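Local coordinates for 2-nitrobenzoate nitroreductase (Pseudomonas fluorescens, PDB 4Z85) that reduces the nitro group of 2-nitrobenzoate as an FMN-dependent nitroreductase of the flavoredoxin family, at the interface of chains A and B. Numbering follows the deposited sequence. Chains: chain A/B, 2-nitrobenzoate nitroreductase.

The interface of chains A and B. Residues chain A 22, 25, 45-46, 58, 60, 153; chain B 48-50.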
# COMPACT_ATOMS: atom_id res chain seq x y z
N VAL A 22 3.56 6.59 -6.26
CA VAL A 22 3.60 5.65 -5.14
C VAL A 22 3.35 4.23 -5.65
O VAL A 22 2.30 3.93 -6.21
CB VAL A 22 2.59 6.00 -4.00
CG1 VAL A 22 1.17 6.22 -4.52
CG2 VAL A 22 2.59 4.90 -2.93
N ARG A 25 1.84 -0.92 -5.67
CA ARG A 25 0.76 -0.99 -4.68
C ARG A 25 0.14 -2.39 -4.63
O ARG A 25 -0.04 -3.03 -5.67
CB ARG A 25 -0.32 0.05 -4.98
CG ARG A 25 0.23 1.47 -5.04
CD ARG A 25 -0.88 2.50 -5.15
NE ARG A 25 -1.66 2.43 -6.39
CZ ARG A 25 -1.29 2.96 -7.56
NH1 ARG A 25 -0.10 3.50 -7.71
NH2 ARG A 25 -2.13 2.90 -8.59
N SER A 45 -6.39 -0.59 -5.25
CA SER A 45 -4.98 -0.58 -4.84
C SER A 45 -4.65 0.61 -3.92
O SER A 45 -3.50 0.77 -3.53
CB SER A 45 -4.05 -0.59 -6.08
OG SER A 45 -4.07 0.65 -6.77
N ALA A 46 -5.65 1.39 -3.52
CA ALA A 46 -5.44 2.37 -2.44
C ALA A 46 -5.70 1.62 -1.14
O ALA A 46 -6.78 1.74 -0.54
CB ALA A 46 -6.36 3.59 -2.58
N VAL A 58 -6.81 -0.86 5.62
CA VAL A 58 -7.66 0.20 5.07
C VAL A 58 -7.72 0.09 3.55
O VAL A 58 -6.73 -0.26 2.91
CB VAL A 58 -7.17 1.62 5.52
CG1 VAL A 58 -5.78 1.97 4.94
CG2 VAL A 58 -8.20 2.69 5.16
N ALA A 60 -9.33 2.59 0.38
CA ALA A 60 -10.09 3.79 0.01
C ALA A 60 -10.98 3.44 -1.18
O ALA A 60 -10.51 2.88 -2.16
CB ALA A 60 -9.15 4.95 -0.31
N ARG A 153 -16.15 9.61 -1.49
CA ARG A 153 -15.06 8.67 -1.19
C ARG A 153 -15.06 8.29 0.28
O ARG A 153 -15.31 9.14 1.13
CB ARG A 153 -13.72 9.29 -1.56
CG ARG A 153 -12.55 8.33 -1.62
CD ARG A 153 -11.46 8.98 -2.43
NE ARG A 153 -10.28 8.15 -2.60
CZ ARG A 153 -10.20 7.11 -3.41
NH1 ARG A 153 -11.25 6.75 -4.15
NH2 ARG A 153 -9.07 6.43 -3.49
N ASN B 48 -0.10 3.89 2.07
CA ASN B 48 -0.59 4.06 0.70
C ASN B 48 -1.29 5.40 0.57
O ASN B 48 -1.57 6.06 1.56
CB ASN B 48 -1.55 2.93 0.28
CG ASN B 48 -1.36 2.53 -1.18
OD1 ASN B 48 -1.07 3.38 -2.01
ND2 ASN B 48 -1.51 1.23 -1.48
N TYR B 49 -1.56 5.82 -0.67
CA TYR B 49 -2.35 7.03 -0.86
C TYR B 49 -3.82 6.73 -0.57
O TYR B 49 -4.28 5.58 -0.70
CB TYR B 49 -2.19 7.59 -2.28
CG TYR B 49 -3.09 6.99 -3.34
CD1 TYR B 49 -2.79 5.77 -3.93
CD2 TYR B 49 -4.26 7.64 -3.74
CE1 TYR B 49 -3.61 5.21 -4.90
CE2 TYR B 49 -5.09 7.09 -4.70
CZ TYR B 49 -4.77 5.88 -5.28
OH TYR B 49 -5.61 5.36 -6.24
N MET B 50 -4.55 7.77 -0.19
CA MET B 50 -5.95 7.61 0.12
C MET B 50 -6.84 8.35 -0.86
O MET B 50 -7.93 7.88 -1.18
CB MET B 50 -6.23 8.07 1.55
CG MET B 50 -5.66 7.12 2.61
SD MET B 50 -6.64 5.60 2.82
CE MET B 50 -5.67 4.35 2.00
O HOH W 1 -5.12 3.21 -7.93
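B:Tyr49 pushes its ring between A:Arg25 and A:Ala46, and this is the tightly packed part of the contact. The CB methyl of A:Ala46 lies over one ring face, displaced toward the rim and 3.9 Å from CZ, while A:Arg25 CD meets the ring edge at CE1. The guanidinium stands nearly perpendicular to the ring, at 88°, so the two meet without stacking. A:Arg25 is bent at its third torsion (chi3 -65°), which turns the guanidinium back toward its own chain: NH1 donates to the carbonyl A:Val22 O in the guanidinium plane, and NE donates to the hydroxyl A:Ser45 OG at 3.0 Å. Its CD also touches the amide oxygen B:Asn48 OD1, which accepts from the backbone B:Tyr49 N at 2.8 Å on a lone pair. An alanine in place of A:Arg25 would probably open a gap beside the B:Tyr49 ring edge and leave A:Val22 O without this donor. At the ring's tip the packing gives way to water, where the phenolic B:Tyr49 OH reaches A:Ser45 OG through one water, 2.8 Å from OH. Farther along, the extended A:Arg153 grips B:Met50 O side-on with NE (2.8 Å) and NH2, the NH2 donor lying above the carbonyl plane. B:Met50 CE meets A:Val58 CG1 tip to tip, at 3.8 Å. Strand 47-52 of chain B thus lies against strands 55-62 and 153-165 and two loop segments of chain A, within the two-fold symmetric interface of the deposited pair, probably the biological dimer.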